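Local coordinates for methylxanthine N3-demethylase NdmB (Pseudomonas putida, PDB 6ICL), which removes the N3-methyl group of theobromine, 3-methylxanthine, caffeine and theophylline as an iron-dependent Rieske oxygenase that uses NADH and dioxygen and releases formaldehyde, at residues L43-R48 and A176-W181; K65-R70 and I76-R81; D80-A83 and Q88-I91; R111-E114 and C118-I121; S137-V142 and W148-N153. All blocks are in the same frame, centred on the assembly; numbering follows the deposited sequence.

Contact 1 of 5, residues L43-R48 and A176-W181; sequences LNEFER and ADSYIW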
# COMPACT_ATOMS: atom_id res chain seq x y z
N LEU A 43 16.28 8.28 -26.36
CA LEU A 43 15.30 8.68 -27.36
C LEU A 43 13.97 7.96 -27.13
O LEU A 43 12.90 8.58 -27.15
CB LEU A 43 15.86 8.39 -28.75
CG LEU A 43 15.00 8.83 -29.93
CD1 LEU A 43 14.64 10.30 -29.74
CD2 LEU A 43 15.79 8.60 -31.24
N ASN A 44 14.03 6.65 -26.87
CA ASN A 44 12.83 5.89 -26.55
C ASN A 44 12.10 6.48 -25.34
O ASN A 44 10.86 6.65 -25.36
CB ASN A 44 13.20 4.44 -26.29
CG ASN A 44 12.00 3.54 -26.35
OD1 ASN A 44 11.46 3.15 -25.31
ND2 ASN A 44 11.56 3.23 -27.56
N GLU A 45 12.84 6.75 -24.26
CA GLU A 45 12.25 7.40 -23.10
C GLU A 45 11.56 8.71 -23.47
O GLU A 45 10.47 9.02 -22.98
CB GLU A 45 13.31 7.64 -22.02
CG GLU A 45 13.58 6.40 -21.16
CD GLU A 45 14.87 6.49 -20.35
OE1 GLU A 45 15.19 5.51 -19.66
OE2 GLU A 45 15.56 7.54 -20.40
N PHE A 46 12.20 9.51 -24.34
CA PHE A 46 11.58 10.77 -24.73
C PHE A 46 10.27 10.54 -25.50
O PHE A 46 9.28 11.25 -25.28
CB PHE A 46 12.55 11.58 -25.59
CG PHE A 46 11.90 12.70 -26.30
CD1 PHE A 46 11.62 13.89 -25.62
CD2 PHE A 46 11.50 12.56 -27.62
CE1 PHE A 46 10.98 14.95 -26.28
CE2 PHE A 46 10.85 13.59 -28.27
CZ PHE A 46 10.60 14.79 -27.60
N GLU A 47 10.27 9.59 -26.43
CA GLU A 47 9.09 9.35 -27.25
C GLU A 47 7.94 8.73 -26.45
O GLU A 47 6.78 8.98 -26.77
CB GLU A 47 9.47 8.46 -28.44
CG GLU A 47 10.38 9.20 -29.44
CD GLU A 47 10.73 8.35 -30.67
OE1 GLU A 47 10.56 7.11 -30.62
OE2 GLU A 47 11.16 8.93 -31.69
N ARG A 48 8.24 7.97 -25.39
CA ARG A 48 7.23 7.40 -24.49
C ARG A 48 6.67 8.38 -23.47
O ARG A 48 5.68 8.04 -22.81
CB ARG A 48 7.81 6.23 -23.69
CG ARG A 48 7.86 4.91 -24.40
CD ARG A 48 8.98 4.00 -23.80
NE ARG A 48 9.35 4.28 -22.41
CZ ARG A 48 10.50 3.88 -21.84
NH1 ARG A 48 11.41 3.21 -22.56
NH2 ARG A 48 10.76 4.16 -20.57
N ALA A 176 20.17 0.77 -23.31
CA ALA A 176 19.36 0.39 -22.17
C ALA A 176 18.49 1.55 -21.70
O ALA A 176 18.85 2.72 -21.87
CB ALA A 176 20.27 -0.10 -21.04
N ASP A 177 17.34 1.23 -21.11
CA ASP A 177 16.62 2.25 -20.34
C ASP A 177 17.55 2.81 -19.28
O ASP A 177 18.40 2.09 -18.74
CB ASP A 177 15.37 1.68 -19.65
CG ASP A 177 14.18 1.48 -20.60
OD1 ASP A 177 14.17 1.98 -21.74
OD2 ASP A 177 13.23 0.81 -20.16
N SER A 178 17.41 4.09 -18.98
CA SER A 178 18.27 4.68 -17.96
C SER A 178 17.83 4.25 -16.55
O SER A 178 16.70 3.80 -16.34
CB SER A 178 18.24 6.19 -18.07
OG SER A 178 16.96 6.67 -17.68
N TYR A 179 18.73 4.39 -15.58
CA TYR A 179 18.39 4.03 -14.20
C TYR A 179 18.98 5.06 -13.26
O TYR A 179 20.03 5.67 -13.54
CB TYR A 179 18.90 2.61 -13.84
CG TYR A 179 20.39 2.47 -13.92
CD1 TYR A 179 21.01 2.18 -15.13
CD2 TYR A 179 21.20 2.63 -12.78
CE1 TYR A 179 22.40 2.06 -15.23
CE2 TYR A 179 22.61 2.52 -12.88
CZ TYR A 179 23.19 2.22 -14.10
OH TYR A 179 24.57 2.11 -14.24
N ILE A 180 18.29 5.26 -12.13
CA ILE A 180 18.66 6.25 -11.11
C ILE A 180 19.40 5.53 -10.00
O ILE A 180 18.98 4.44 -9.57
CB ILE A 180 17.41 6.98 -10.57
CG1 ILE A 180 16.81 7.89 -11.65
CG2 ILE A 180 17.71 7.77 -9.29
CD1 ILE A 180 17.30 9.33 -11.59
N TRP A 181 20.53 6.09 -9.56
CA TRP A 181 21.15 5.71 -8.29
C TRP A 181 21.12 6.93 -7.38
O TRP A 181 21.29 8.07 -7.85
CB TRP A 181 22.62 5.24 -8.45
CG TRP A 181 22.80 3.79 -8.86
CD1 TRP A 181 21.82 2.89 -9.18
CD2 TRP A 181 24.05 3.07 -8.97
NE1 TRP A 181 22.38 1.67 -9.49
CE2 TRP A 181 23.74 1.74 -9.35
CE3 TRP A 181 25.40 3.42 -8.76
CZ2 TRP A 181 24.73 0.77 -9.54
CZ3 TRP A 181 26.38 2.45 -8.96
CH2 TRP A 181 26.04 1.14 -9.35
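Glu45 and Arg48, one turn apart on helix 43-48 of the Rieske part of the chain, reach across to Asp177 and Ser178, in the irregular part of the broken strand 171-181 at the margin of the seven-stranded sheet of the C-terminal part. In Glu45 the chain leaves CB with CG beside the backbone N (chi1 -82°) and then runs extended, which carries the carboxylate straight to Ser178. OE1 takes both donors of that residue, the backbone N at 2.7 Å and OG at 2.9 Å. Both arrive on the syn side of OE1, but from opposite faces of the carboxylate plane. OE2 lies 3.8 Å from Ser178 CB, and CD 3.4 Å from Ser178 OG, which is also bonded to Arg286. With an alanine here, the backbone N of Ser178 would probably lose its acceptor and a gap would open between helix and strand. Arg48 adds a salt bridge at this surface joint: its NH1 points at Asp177 OD1, 3.1 Å away, and probably offsets the closeness of the carboxylates of Glu45 and Asp177. The same NH1 also bonds to Asn44 OD1. Asp177 OD1 lies in the guanidinium plane, yet NH1 meets it from above the carboxylate plane, 37° out.

Contact 2 of 5, residues K65-R70 and I76-R81; sequences KLVLAR and IAAADR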
# COMPACT_ATOMS: atom_id res chain seq x y z
N LYS A 65 15.25 22.42 -13.98
CA LYS A 65 14.10 21.79 -14.60
C LYS A 65 14.02 22.24 -16.06
O LYS A 65 13.90 23.44 -16.34
CB LYS A 65 12.83 22.16 -13.82
CG LYS A 65 13.01 21.98 -12.30
CD LYS A 65 11.73 21.62 -11.55
CE LYS A 65 10.57 22.57 -11.83
NZ LYS A 65 9.52 22.44 -10.76
N LEU A 66 14.09 21.28 -16.96
CA LEU A 66 14.11 21.51 -18.40
C LEU A 66 12.90 20.85 -19.02
O LEU A 66 12.40 19.84 -18.51
CB LEU A 66 15.37 20.88 -19.07
CG LEU A 66 16.77 21.20 -18.49
CD1 LEU A 66 17.86 20.52 -19.32
CD2 LEU A 66 17.01 22.69 -18.44
N VAL A 67 12.44 21.39 -20.15
CA VAL A 67 11.43 20.74 -20.97
C VAL A 67 12.07 20.34 -22.29
O VAL A 67 12.85 21.10 -22.88
CB VAL A 67 10.20 21.65 -21.19
CG1 VAL A 67 10.63 23.03 -21.74
CG2 VAL A 67 9.19 20.97 -22.12
N LEU A 68 11.80 19.11 -22.72
CA LEU A 68 12.18 18.61 -24.03
C LEU A 68 10.93 18.54 -24.89
O LEU A 68 9.87 18.09 -24.44
CB LEU A 68 12.81 17.21 -23.93
CG LEU A 68 14.02 17.07 -22.99
CD1 LEU A 68 14.54 15.65 -22.98
CD2 LEU A 68 15.15 18.05 -23.38
N ALA A 69 11.04 18.99 -26.14
CA ALA A 69 9.96 18.81 -27.09
C ALA A 69 10.55 18.71 -28.48
O ALA A 69 11.59 19.31 -28.78
CB ALA A 69 8.96 19.96 -27.04
N ARG A 70 9.88 17.94 -29.33
CA ARG A 70 10.32 17.79 -30.71
C ARG A 70 9.50 18.74 -31.55
O ARG A 70 8.28 18.58 -31.67
CB ARG A 70 10.18 16.35 -31.21
CG ARG A 70 10.64 16.22 -32.66
CD ARG A 70 11.34 14.91 -32.89
NE ARG A 70 10.52 13.81 -32.40
CZ ARG A 70 10.96 12.57 -32.25
NH1 ARG A 70 12.21 12.26 -32.56
NH2 ARG A 70 10.14 11.64 -31.80
N ILE A 76 14.23 20.05 -28.85
CA ILE A 76 14.78 21.21 -28.20
C ILE A 76 14.75 20.96 -26.70
O ILE A 76 14.00 20.11 -26.20
CB ILE A 76 13.99 22.48 -28.57
CG1 ILE A 76 12.58 22.35 -28.02
CG2 ILE A 76 13.91 22.63 -30.08
CD1 ILE A 76 12.03 23.60 -27.39
N ALA A 77 15.57 21.70 -25.99
CA ALA A 77 15.61 21.69 -24.54
C ALA A 77 15.48 23.14 -24.10
O ALA A 77 16.19 24.01 -24.62
CB ALA A 77 16.91 21.06 -24.00
N ALA A 78 14.56 23.42 -23.19
CA ALA A 78 14.37 24.78 -22.72
C ALA A 78 14.07 24.74 -21.23
O ALA A 78 13.83 23.67 -20.66
CB ALA A 78 13.24 25.48 -23.47
N ALA A 79 14.06 25.92 -20.61
CA ALA A 79 13.69 26.02 -19.21
C ALA A 79 12.22 25.66 -19.04
O ALA A 79 11.36 26.17 -19.77
CB ALA A 79 13.96 27.43 -18.69
N ASP A 80 11.93 24.79 -18.07
CA ASP A 80 10.57 24.28 -17.87
C ASP A 80 9.74 25.26 -17.04
O ASP A 80 9.23 24.97 -15.95
CB ASP A 80 10.61 22.91 -17.19
CG ASP A 80 9.27 22.18 -17.28
OD1 ASP A 80 8.38 22.63 -18.06
OD2 ASP A 80 9.12 21.16 -16.56
N ARG A 81 9.59 26.47 -17.59
CA ARG A 81 9.00 27.54 -16.81
C ARG A 81 8.53 28.62 -17.77
O ARG A 81 9.36 29.32 -18.37
CB ARG A 81 10.01 28.08 -15.81
CG ARG A 81 9.43 29.16 -14.90
CD ARG A 81 10.41 29.56 -13.81
NE ARG A 81 9.85 30.61 -12.96
CZ ARG A 81 10.12 31.90 -13.10
NH1 ARG A 81 10.95 32.29 -14.06
NH2 ARG A 81 9.56 32.80 -12.30
O HOH W 1 11.28 19.73 -15.80
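Lys65 and Asp80 meet at the open end of a beta hairpin, strands 64-71 and 74-79, antiparallel neighbours in the six-stranded sheet of the Rieske domain. Lys65 O accepts the backbone N of Asp80 at 2.9 Å, where the second strand has already turned off into an inverse gamma turn centred on Asp80. At Leu66 a water lies within hydrogen-bonding distance of the backbone O and of Asp80 OD2; this carboxylate oxygen also takes Ser90 OG and Gln88 NE2. Leu66 CA sends a CA-H...O contact to Ala78 O. Val67 and Ala78 form a hydrogen-bonded pair, with Val67 N 2.7 Å from Ala78 O and the return bond from Ala78 N to Val67 O. The CG1 branch of Val67, set between the backbone N and the carbonyl carbon (chi1 53°), packs on Ala78 CB at 4.0 Å, while its CB lies 3.8 Å from Asp80 OD1. Leu68 faces the other side of the sheet: its CD2 sits 3.5 Å from Ala77 CB. Leu68 also touches Val147 and Ala77 touches Val149, both of strand 146-150. Ala69 and Ile76 make the next hydrogen-bonded pair, on the face that carries Val67. Ile76 N bonds to Ala69 O at 2.7 Å, and Ile76 CG1 lies 3.3 Å from that same Ala69 O.

Contact 3 of 5, residues D80-A83 and Q88-I91; sequences DRCA and QLSI. With FES (Fe2/s2 (inorganic) cluster), chain B.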
# COMPACT_ATOMS: atom_id res chain seq x y z
N ASP A 80 11.93 24.79 -18.07
CA ASP A 80 10.57 24.28 -17.87
C ASP A 80 9.74 25.26 -17.04
O ASP A 80 9.23 24.97 -15.95
CB ASP A 80 10.61 22.91 -17.19
CG ASP A 80 9.27 22.18 -17.28
OD1 ASP A 80 8.38 22.63 -18.06
OD2 ASP A 80 9.12 21.16 -16.56
N ARG A 81 9.59 26.47 -17.59
CA ARG A 81 9.00 27.54 -16.81
C ARG A 81 8.53 28.62 -17.77
O ARG A 81 9.36 29.32 -18.37
CB ARG A 81 10.01 28.08 -15.81
CG ARG A 81 9.43 29.16 -14.90
CD ARG A 81 10.41 29.56 -13.81
NE ARG A 81 9.85 30.61 -12.96
CZ ARG A 81 10.12 31.90 -13.10
NH1 ARG A 81 10.95 32.29 -14.06
NH2 ARG A 81 9.56 32.80 -12.30
N CYS A 82 7.22 28.74 -17.94
CA CYS A 82 6.68 29.74 -18.83
C CYS A 82 6.99 31.13 -18.30
O CYS A 82 6.95 31.38 -17.09
CB CYS A 82 5.17 29.56 -18.99
SG CYS A 82 4.42 30.73 -20.13
N ALA A 83 7.31 32.06 -19.21
CA ALA A 83 7.65 33.42 -18.80
C ALA A 83 6.44 34.20 -18.32
O ALA A 83 6.60 35.18 -17.58
CB ALA A 83 8.32 34.18 -19.95
N GLN A 88 4.62 24.92 -15.79
CA GLN A 88 5.56 24.00 -16.42
C GLN A 88 5.16 23.73 -17.86
O GLN A 88 4.09 23.17 -18.12
CB GLN A 88 5.65 22.69 -15.65
CG GLN A 88 6.63 22.77 -14.50
CD GLN A 88 6.74 21.43 -13.79
OE1 GLN A 88 5.88 21.09 -12.98
NE2 GLN A 88 7.77 20.66 -14.11
N LEU A 89 6.05 24.08 -18.80
CA LEU A 89 5.79 23.79 -20.20
C LEU A 89 5.76 22.29 -20.46
O LEU A 89 5.10 21.84 -21.41
CB LEU A 89 6.85 24.50 -21.08
CG LEU A 89 6.88 26.03 -20.88
CD1 LEU A 89 8.06 26.67 -21.59
CD2 LEU A 89 5.59 26.66 -21.39
N SER A 90 6.43 21.49 -19.61
CA SER A 90 6.55 20.05 -19.86
C SER A 90 5.23 19.31 -19.73
O SER A 90 5.14 18.15 -20.17
CB SER A 90 7.59 19.43 -18.92
OG SER A 90 7.22 19.60 -17.55
N ILE A 91 4.21 19.94 -19.14
CA ILE A 91 2.86 19.38 -19.14
C ILE A 91 1.95 20.11 -20.14
O ILE A 91 0.73 20.01 -20.06
CB ILE A 91 2.24 19.35 -17.73
CG1 ILE A 91 1.93 20.76 -17.20
CG2 ILE A 91 3.14 18.59 -16.74
CD1 ILE A 91 1.25 20.75 -15.78
FE1 FES B . 0.32 31.88 -18.75
FE2 FES B . 2.21 30.05 -19.58
S1 FES B . 1.73 30.62 -17.50
S2 FES B . 0.75 31.19 -20.77
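Both oxygens of the buried Asp80 carboxylate are taken up by the 88-91 turn, which wraps three donors round one side chain. OD2 receives Ser90 OG at 2.7 Å and Gln88 NE2 at 2.8 Å. The hydroxyl comes in on the syn side, somewhat out of the carboxylate plane, whereas the amide nitrogen stands well above that plane, 45° out of it. OD1 takes the backbone N of Ser90 at 2.7 Å, again on the syn side, so that Ser90 spans the carboxylate with its amide and its hydroxyl. Asp80 CG lies anti to its own backbone N (chi1 -165°), a torsion that carries the carboxylate over to the short 3-10 turn at Leu89 and Ser90. Three donors on two oxygens should favour the ionised carboxylate and hold it against rotation. Gln88 approaches at a slant, its amide plane turned 54° from the carboxylate, with CG 3.6 Å from OD2. These bonds close a loop of the Rieske domain that carries the [2Fe-2S] cluster ligand Cys82, whose SG binds the iron atom FE2 at 2.4 Å; Cys105, from the loop after strand 100-104, binds the same iron. Beyond the carboxylate the contact turns apolar. Leu89 lays its CD2 against Cys82 CB at 3.8 Å, and the same side chain touches Cys105 and Tyr112. The outer side of the loop meets a neighbouring subunit, whose Trp322 NE1 bonds to Asp80 O and whose Trp322 O accepts from Arg81 NE, while Gln88 N bonds to Ser320 OG of that subunit.

Contact 4 of 5, residues R111-E114 and C118-I121; sequences RYDE and CQLI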
# COMPACT_ATOMS: atom_id res chain seq x y z
N ARG A 111 2.93 30.30 -26.98
CA ARG A 111 3.62 29.36 -27.84
C ARG A 111 5.09 29.75 -27.94
O ARG A 111 5.40 30.93 -28.16
CB ARG A 111 2.98 29.31 -29.22
CG ARG A 111 1.50 29.03 -29.19
CD ARG A 111 1.04 28.30 -30.44
NE ARG A 111 -0.32 28.67 -30.82
CZ ARG A 111 -1.17 27.86 -31.45
NH1 ARG A 111 -0.82 26.61 -31.74
NH2 ARG A 111 -2.38 28.31 -31.76
N TYR A 112 5.97 28.77 -27.80
CA TYR A 112 7.40 28.99 -27.89
C TYR A 112 7.97 28.24 -29.09
O TYR A 112 7.53 27.12 -29.40
CB TYR A 112 8.11 28.57 -26.60
CG TYR A 112 7.74 29.44 -25.42
CD1 TYR A 112 8.48 30.58 -25.11
CD2 TYR A 112 6.63 29.13 -24.63
CE1 TYR A 112 8.11 31.39 -24.03
CE2 TYR A 112 6.27 29.93 -23.56
CZ TYR A 112 7.01 31.04 -23.26
OH TYR A 112 6.63 31.82 -22.19
N ASP A 113 8.93 28.86 -29.78
CA ASP A 113 9.61 28.21 -30.89
C ASP A 113 10.89 27.56 -30.39
O ASP A 113 11.23 27.67 -29.21
CB ASP A 113 9.92 29.20 -32.01
CG ASP A 113 10.86 30.33 -31.58
OD1 ASP A 113 11.64 30.21 -30.59
OD2 ASP A 113 10.82 31.38 -32.23
N GLU A 114 11.64 26.94 -31.31
CA GLU A 114 12.84 26.19 -30.98
C GLU A 114 13.92 27.04 -30.31
O GLU A 114 14.83 26.48 -29.68
CB GLU A 114 13.42 25.54 -32.24
CG GLU A 114 13.32 26.40 -33.48
CD GLU A 114 12.09 26.05 -34.31
OE1 GLU A 114 12.03 24.90 -34.79
OE2 GLU A 114 11.19 26.92 -34.45
N CYS A 118 8.75 33.49 -27.53
CA CYS A 118 7.31 33.35 -27.59
C CYS A 118 6.82 33.96 -28.90
O CYS A 118 7.06 35.14 -29.16
CB CYS A 118 6.65 34.02 -26.39
SG CYS A 118 4.89 33.99 -26.54
N GLN A 119 6.15 33.15 -29.73
CA GLN A 119 5.68 33.59 -31.04
C GLN A 119 4.17 33.84 -31.10
O GLN A 119 3.68 34.38 -32.10
CB GLN A 119 6.08 32.56 -32.11
CG GLN A 119 7.60 32.49 -32.37
CD GLN A 119 8.21 33.82 -32.80
OE1 GLN A 119 7.52 34.69 -33.33
NE2 GLN A 119 9.50 33.99 -32.57
N LEU A 120 3.43 33.51 -30.04
CA LEU A 120 2.01 33.83 -29.99
C LEU A 120 1.55 33.93 -28.55
O LEU A 120 1.80 33.02 -27.75
CB LEU A 120 1.15 32.79 -30.72
CG LEU A 120 -0.34 33.12 -30.58
CD1 LEU A 120 -0.67 34.42 -31.32
CD2 LEU A 120 -1.24 31.98 -31.04
N ILE A 121 0.90 35.05 -28.23
CA ILE A 121 0.13 35.23 -27.01
C ILE A 121 -1.35 35.22 -27.42
O ILE A 121 -1.83 36.21 -28.00
CB ILE A 121 0.53 36.53 -26.30
CG1 ILE A 121 2.02 36.46 -25.95
CG2 ILE A 121 -0.34 36.77 -25.08
CD1 ILE A 121 2.58 37.73 -25.34
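Arg111 and Gln119 are joined by a backbone bond, Gln119 N to Arg111 O at 2.8 Å, in the short hairpin of strands 111-112 and 118-120; a second, Arg111 N to Leu120 O, follows it. Among the side chains one polar bond crosses: Gln119 NE2 gives to Asp113 OD2 at 2.9 Å, on the anti side and 34° out of the carboxylate plane. The other oxygen, Asp113 OD1, takes the backbone N of Ala115 and Ala117, so this carboxylate ties down the turn as well. The packing contacts fall on two faces. On one, the Arg111 side chain runs alongside Leu120, whose CD2 touches NE at 3.4 Å at the edge of the guanidinium. On the other, Tyr112 CE1 meets Cys118 CB at 3.8 Å. Cys118 SG, anti to its backbone N (chi1 174°), stands over the Tyr112 ring face, 5.0 Å from the centroid, a sulfur-aromatic contact at a distance. The far end of the Tyr112 ring reaches the cluster loop, where OH bonds to the backbone N of Ala83 close to the cluster ligand Cys82. Strand 111-112 pairs on its other side with strand 100-104, and strand 118-120 is outermost in this small four-stranded antiparallel sheet of the Rieske domain.

Contact 5 of 5, residues S137-V142 and W148-N153; sequences SFDCEV and WVRLDN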
# COMPACT_ATOMS: atom_id res chain seq x y z
N SER A 137 16.90 28.64 -24.01
CA SER A 137 16.93 27.50 -24.90
C SER A 137 18.35 26.96 -24.87
O SER A 137 19.29 27.74 -24.77
CB SER A 137 16.50 27.95 -26.30
OG SER A 137 16.85 27.05 -27.33
N PHE A 138 18.53 25.63 -24.91
CA PHE A 138 19.85 25.08 -24.67
C PHE A 138 20.28 24.17 -25.81
O PHE A 138 19.45 23.60 -26.52
CB PHE A 138 19.92 24.28 -23.32
CG PHE A 138 19.51 25.09 -22.13
CD1 PHE A 138 20.33 26.08 -21.63
CD2 PHE A 138 18.28 24.87 -21.52
CE1 PHE A 138 19.94 26.84 -20.52
CE2 PHE A 138 17.88 25.64 -20.42
CZ PHE A 138 18.71 26.62 -19.92
N ASP A 139 21.59 24.02 -25.97
CA ASP A 139 22.14 22.99 -26.85
C ASP A 139 21.52 21.63 -26.56
O ASP A 139 21.44 21.21 -25.40
CB ASP A 139 23.65 22.88 -26.66
CG ASP A 139 24.42 24.03 -27.29
OD1 ASP A 139 23.83 24.85 -28.02
OD2 ASP A 139 25.64 24.09 -27.04
N CYS A 140 21.16 20.92 -27.61
CA CYS A 140 20.43 19.67 -27.47
C CYS A 140 20.58 18.90 -28.76
O CYS A 140 20.26 19.43 -29.82
CB CYS A 140 18.94 19.93 -27.13
SG CYS A 140 17.93 18.41 -26.98
N GLU A 141 21.09 17.67 -28.68
CA GLU A 141 21.32 16.85 -29.85
C GLU A 141 21.11 15.40 -29.47
O GLU A 141 21.42 14.99 -28.35
CB GLU A 141 22.76 17.01 -30.42
CG GLU A 141 23.18 18.45 -30.81
CD GLU A 141 22.35 19.06 -31.97
OE1 GLU A 141 21.58 18.32 -32.62
OE2 GLU A 141 22.46 20.30 -32.19
N VAL A 142 20.60 14.61 -30.42
CA VAL A 142 20.43 13.18 -30.24
C VAL A 142 21.66 12.46 -30.79
O VAL A 142 22.02 12.65 -31.96
CB VAL A 142 19.14 12.68 -30.93
CG1 VAL A 142 19.03 11.15 -30.84
CG2 VAL A 142 17.91 13.32 -30.30
N TRP A 148 21.07 14.50 -25.47
CA TRP A 148 22.15 15.20 -24.79
C TRP A 148 21.83 16.68 -24.72
O TRP A 148 21.29 17.26 -25.67
CB TRP A 148 23.48 15.03 -25.53
CG TRP A 148 23.88 13.63 -25.69
CD1 TRP A 148 23.51 12.77 -26.69
CD2 TRP A 148 24.71 12.89 -24.81
NE1 TRP A 148 24.08 11.54 -26.49
CE2 TRP A 148 24.82 11.59 -25.33
CE3 TRP A 148 25.38 13.21 -23.62
CZ2 TRP A 148 25.57 10.60 -24.70
CZ3 TRP A 148 26.13 12.24 -23.01
CH2 TRP A 148 26.22 10.94 -23.55
N VAL A 149 22.17 17.29 -23.60
CA VAL A 149 21.96 18.71 -23.39
C VAL A 149 23.25 19.31 -22.83
O VAL A 149 23.91 18.71 -21.97
CB VAL A 149 20.79 18.99 -22.42
CG1 VAL A 149 20.64 20.50 -22.17
CG2 VAL A 149 19.47 18.39 -22.93
N ARG A 150 23.59 20.50 -23.31
CA ARG A 150 24.69 21.29 -22.76
C ARG A 150 24.12 22.64 -22.35
O ARG A 150 23.56 23.36 -23.19
CB ARG A 150 25.83 21.46 -23.76
CG ARG A 150 26.96 22.38 -23.24
CD ARG A 150 28.15 22.39 -24.19
NE ARG A 150 27.81 22.97 -25.49
CZ ARG A 150 28.66 23.05 -26.51
NH1 ARG A 150 29.90 22.57 -26.41
NH2 ARG A 150 28.27 23.59 -27.66
N LEU A 151 24.23 22.97 -21.07
CA LEU A 151 23.58 24.16 -20.56
C LEU A 151 24.31 25.43 -20.93
O LEU A 151 23.68 26.49 -21.03
CB LEU A 151 23.44 24.08 -19.05
CG LEU A 151 22.47 23.01 -18.56
CD1 LEU A 151 22.41 23.06 -17.03
CD2 LEU A 151 21.09 23.20 -19.20
N ASP A 152 25.63 25.37 -21.09
CA ASP A 152 26.41 26.58 -21.32
C ASP A 152 27.36 26.36 -22.49
O ASP A 152 28.23 25.48 -22.43
CB ASP A 152 27.17 27.04 -20.08
CG ASP A 152 27.70 28.46 -20.23
OD1 ASP A 152 28.08 28.82 -21.35
OD2 ASP A 152 27.69 29.24 -19.26
N ASN A 153 27.18 27.21 -23.51
CA ASN A 153 27.91 27.34 -24.77
C ASN A 153 29.20 28.14 -24.67
O ASN A 153 30.03 28.02 -25.58
CB ASN A 153 27.04 28.11 -25.77
CG ASN A 153 26.58 27.25 -26.84
OD1 ASN A 153 27.05 26.13 -26.95
ND2 ASN A 153 25.66 27.74 -27.66
O HOH W 2 23.29 25.96 -24.62
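Asp139 OD2 is gripped by two nitrogens of Arg150, NH2 at 2.7 Å and NE at 2.9 Å. The guanidinium comes side-on and keeps the oxygen within its plane: NE meets the anti lone pair and NH2 arrives nearly in line with the C-O bond. The carboxylate is turned 45° from the guanidinium. Arg150 leaves its backbone with CG anti to N (chi1 176°) and bends at chi3, which lays its head beside the aspartate, the two side chains pointing the same way. NH1 turns to Thr158 OG1. A leucine in place of this aspartate would probably leave the buried Arg150 charge without its mate and its NE and NH2 without this acceptor. The pair sits on the hairpin of strands 137-143 and 146-150, antiparallel members of the six-stranded sheet of the Rieske domain, on the face where both side chains touch Trp37 of strand 37-42. Behind it the backbone N of Arg150 bonds to Asp139 O, and a water joins Asp139 N to Arg150 O. Further along, Glu141 and Trp148 exchange two backbone bonds, and Glu141 O lies at the edge of the indole, whose NE1 bonds to Lys143 O. On the other face Cys140 SG lies 4.3 Å from Val149 CG2, and both residues touch Ala77. Where the strands part, Leu151 CD2 sits over one face of the Phe138 ring, 3.8 Å from its centroid and 10° off the normal, a CH-pi contact; Phe138 CB touches Val149 CG1 at 4.0 Å.

How the contacts relate
Contacts 2 and 5 are hairpins of one six-stranded sheet, joined where Ala77 O faces Phe138 N; contact 2 is buried and mostly backbone-bonded, contact 5 partly buried with a salt bridge on one face. Contact 3 continues directly from contact 2 through Asp80 and trades regular pairing for carboxylate bonds in the loop that holds a cluster ligand. Contact 4, a hairpin of the smaller sheet, meets contact 3 at Tyr112 OH and Ala83 N, and contact 5 at Glu114 O and Ser137 OG. Contact 1 is the surface member: built of charged and polar side chains, it alone reaches the C-terminal sheet, and its loop encloses the other four. Its helix touches contact 2 through Glu47 and Arg70.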